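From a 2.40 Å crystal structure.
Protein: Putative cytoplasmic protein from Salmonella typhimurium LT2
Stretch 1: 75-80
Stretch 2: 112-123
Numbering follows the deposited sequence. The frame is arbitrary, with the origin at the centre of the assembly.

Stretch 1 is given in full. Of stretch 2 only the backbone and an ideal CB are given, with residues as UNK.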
# COMPACT_ATOMS: atom_id res chain seq x y z
N PRO A 75 10.80 -0.98 10.75
CA PRO A 75 9.56 -1.41 11.44
C PRO A 75 9.01 -0.32 12.35
O PRO A 75 9.66 0.07 13.32
CB PRO A 75 10.02 -2.64 12.24
CG PRO A 75 11.48 -2.37 12.55
CD PRO A 75 11.99 -1.34 11.55
N PHE A 76 7.80 0.15 12.07
CA PHE A 76 7.21 1.30 12.82
C PHE A 76 7.04 0.96 14.29
O PHE A 76 7.00 1.81 15.18
CB PHE A 76 5.87 1.75 12.21
CG PHE A 76 4.65 1.00 12.72
CD1 PHE A 76 3.97 1.45 13.84
CD2 PHE A 76 4.16 -0.11 12.03
CE1 PHE A 76 2.82 0.77 14.29
CE2 PHE A 76 3.02 -0.78 12.46
CZ PHE A 76 2.35 -0.34 13.60
N ASN A 77 6.95 -0.33 14.46
CA ASN A 77 6.59 -1.05 15.64
C ASN A 77 7.71 -1.13 16.69
O ASN A 77 7.47 -1.42 17.84
CB ASN A 77 6.31 -2.49 15.09
CG ASN A 77 5.09 -3.07 15.64
OD1 ASN A 77 4.43 -2.46 16.48
ND2 ASN A 77 4.78 -4.25 15.20
N GLN A 78 8.95 -0.93 16.23
CA GLN A 78 10.17 -1.07 17.04
C GLN A 78 10.94 0.24 16.91
O GLN A 78 11.98 0.33 16.26
CB GLN A 78 10.99 -2.24 16.50
CG GLN A 78 12.34 -2.46 17.18
CD GLN A 78 12.76 -3.91 17.15
OE1 GLN A 78 13.69 -4.29 16.41
NE2 GLN A 78 12.05 -4.76 17.94
N LEU A 79 10.38 1.25 17.56
CA LEU A 79 10.70 2.64 17.26
C LEU A 79 11.94 3.14 18.03
O LEU A 79 11.84 3.97 18.96
CB LEU A 79 9.45 3.50 17.55
CG LEU A 79 9.22 4.86 16.89
CD1 LEU A 79 9.19 4.74 15.37
CD2 LEU A 79 7.91 5.48 17.41
N THR A 80 13.10 2.63 17.62
CA THR A 80 14.40 3.08 18.13
C THR A 80 14.69 4.44 17.52
O THR A 80 13.97 4.89 16.64
CB THR A 80 15.56 2.12 17.75
OG1 THR A 80 15.75 2.14 16.33
CG2 THR A 80 15.27 0.69 18.19
N UNK A 112 7.87 -11.14 18.99
CA UNK A 112 6.66 -10.55 19.52
C UNK A 112 6.90 -9.08 19.77
O UNK A 112 7.87 -8.72 20.38
CB UNK A 112 6.21 -11.26 20.80
N UNK A 113 5.98 -8.23 19.31
CA UNK A 113 5.92 -6.86 19.77
C UNK A 113 4.63 -6.72 20.58
O UNK A 113 3.55 -6.90 20.03
CB UNK A 113 5.97 -5.87 18.60
N UNK A 114 4.73 -6.39 21.88
CA UNK A 114 3.49 -6.36 22.68
C UNK A 114 2.56 -5.27 22.16
O UNK A 114 3.05 -4.23 21.66
CB UNK A 114 3.80 -6.13 24.16
N UNK A 115 1.23 -5.51 22.25
CA UNK A 115 0.27 -4.47 21.87
C UNK A 115 0.51 -3.11 22.56
O UNK A 115 0.29 -2.08 21.94
CB UNK A 115 -1.15 -4.95 22.19
N UNK A 116 0.96 -3.11 23.81
CA UNK A 116 1.27 -1.85 24.55
C UNK A 116 2.35 -1.05 23.86
O UNK A 116 2.26 0.18 23.75
CB UNK A 116 1.71 -2.16 25.98
N UNK A 117 3.38 -1.76 23.38
CA UNK A 117 4.48 -1.12 22.66
C UNK A 117 4.01 -0.60 21.28
O UNK A 117 4.40 0.49 20.89
CB UNK A 117 5.64 -2.10 22.49
N UNK A 118 3.21 -1.37 20.56
CA UNK A 118 2.64 -0.90 19.29
C UNK A 118 1.79 0.37 19.49
O UNK A 118 1.89 1.31 18.73
CB UNK A 118 1.79 -2.00 18.66
N UNK A 119 0.94 0.36 20.50
CA UNK A 119 0.10 1.52 20.81
C UNK A 119 0.97 2.76 21.11
O UNK A 119 0.73 3.85 20.55
CB UNK A 119 -0.81 1.21 22.00
N UNK A 120 1.97 2.60 21.98
CA UNK A 120 2.93 3.66 22.23
C UNK A 120 3.58 4.17 20.94
O UNK A 120 3.76 5.37 20.74
CB UNK A 120 4.01 3.16 23.20
N UNK A 121 3.94 3.27 20.04
CA UNK A 121 4.54 3.68 18.76
C UNK A 121 3.56 4.49 17.89
O UNK A 121 3.94 5.46 17.24
CB UNK A 121 5.01 2.45 17.99
N UNK A 122 2.30 4.08 17.88
CA UNK A 122 1.28 4.79 17.12
C UNK A 122 1.09 6.19 17.69
O UNK A 122 1.00 7.16 16.91
CB UNK A 122 -0.04 4.02 17.13
N UNK A 123 1.05 6.32 19.02
CA UNK A 123 0.91 7.64 19.68
C UNK A 123 2.03 8.58 19.29
O UNK A 123 1.79 9.71 18.88
CB UNK A 123 0.89 7.48 21.20

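At position 112 the ideal CB has nothing of stretch 1 within 5.5 Å, and phi/psi of -73/132 fits an extended loop, so almost any residue would suit; it is Ile112.

Position 113 is different. Its CB points toward stretch 1 and lies 4.0 Å from Asn77 ND2, while phi/psi of -112/118 is extended, a conformation favourable to beta-branched residues. A medium apolar side chain would cover the amide, and a small polar one could address it. The deposited residue is Val113, with chi1 at 174° (t); its CG1 comes 3.5 Å from Asn77 OD1, a packing contact over the amide.

Positions 114 and 115 offer no contact. At 114, phi/psi of -64/147 immediately before a helix describes an N-cap, where Ser, Thr, Asp or Pro would be plausible; it is Pro114. At 115 the CB points away, and phi of -53° in the first helical turn, where the backbone N needs no helical acceptor, admits proline among many others; it is Pro115. Position 116 is out of reach and its CB meets only open space as far as stretch 1 is concerned, so a polar helix residue is reasonable; it is Glu116.

At 117 the CB points toward stretch 1 but still lies 5.0 Å from Asn77 O. A donor could reach that carbonyl, and a branched apolar residue could rest against it. Val117, chi1 170° (t), does the latter, its CG1 3.8 Å from Asn77 O.

Position 118 is the most informative. Its CA is 5.4 Å from the CA of Asn77, and although its CB points sideways, that atom is 3.5 Å from Asn77 OD1 and 5.3 Å from Phe76 CE1. So close an acceptor calls for a short donor such as Ser or Thr, and the nearby ring favours an added methyl. Thr118 supplies both: with chi1 at -67° (m), OG1 donates to Asn77 OD1 at 2.4 Å, a very short hydrogen bond, and CG2 sits 4.0 Å from Phe76 CZ, in an oblique approach to the ring.

The CB at 119 points away, leaving the choice free as far as stretch 1 is concerned; it is Val119. At 120 the CB points sideways with nothing within 5.5 Å, which suits a polar residue, and the end of Glu120 leads away.

At 121 the CB points toward stretch 1 and is close to it, 3.5 Å from Phe76 O, 4.2 Å from Leu79 CD2 and 4.5 Å from Asn77 CA. A gamma atom trans to N would run into Phe76 O, so a small residue is favoured, Ala, Gly or Ser. Ala121 packs its CB 4.4 Å from Phe76 CD1 and 4.2 Å from Leu79 CD2.

At 122 the CB points sideways, 5.2 Å from Phe76 CE1, so a Leu, Ile, Met or Val could reach the ring. Ile122, chi1 -68° (m), brings CG1 to 3.9 Å from Phe76 CE1, also obliquely.

Position 123 is out of reach, compatible with a long polar chain; it is Lys123.

Stretch 2, residues 112-123: IVPPEVTVEAIK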
# COMPACT_ATOMS: atom_id res chain seq x y z
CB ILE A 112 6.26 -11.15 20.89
CG1 ILE A 112 5.80 -12.60 20.74
CG2 ILE A 112 5.17 -10.27 21.60
CD1 ILE A 112 5.74 -13.36 22.05
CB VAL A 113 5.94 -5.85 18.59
CG1 VAL A 113 5.74 -4.41 19.10
CG2 VAL A 113 7.25 -5.93 17.84
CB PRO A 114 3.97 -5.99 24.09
CG PRO A 114 5.42 -6.16 24.07
CD PRO A 114 5.89 -5.97 22.67
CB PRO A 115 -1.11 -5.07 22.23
CG PRO A 115 -0.83 -6.24 23.08
CD PRO A 115 0.53 -6.73 22.68
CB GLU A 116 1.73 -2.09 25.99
CG GLU A 116 0.73 -2.82 26.89
CD GLU A 116 0.95 -4.34 26.95
OE1 GLU A 116 1.33 -4.91 25.91
OE2 GLU A 116 0.76 -4.94 28.03
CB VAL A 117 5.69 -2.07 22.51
CG1 VAL A 117 6.73 -1.53 21.56
CG2 VAL A 117 6.30 -2.34 23.87
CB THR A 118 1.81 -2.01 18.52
OG1 THR A 118 2.68 -3.05 18.08
CG2 THR A 118 1.11 -1.47 17.28
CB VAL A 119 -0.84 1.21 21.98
CG1 VAL A 119 -1.45 2.48 22.54
CG2 VAL A 119 -1.95 0.29 21.52
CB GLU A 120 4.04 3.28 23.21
CG GLU A 120 4.72 4.51 23.84
CD GLU A 120 3.72 5.42 24.61
OE1 GLU A 120 2.71 4.88 25.15
OE2 GLU A 120 3.92 6.66 24.68
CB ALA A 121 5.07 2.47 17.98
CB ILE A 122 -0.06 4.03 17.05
CG1 ILE A 122 0.08 2.76 16.21
CG2 ILE A 122 -1.15 4.88 16.42
CD1 ILE A 122 -1.08 1.80 16.38
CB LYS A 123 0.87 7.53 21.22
CG LYS A 123 -0.46 7.01 21.81
CD LYS A 123 -0.38 6.86 23.34
CE LYS A 123 -1.74 6.53 24.00
NZ LYS A 123 -1.65 5.81 25.32
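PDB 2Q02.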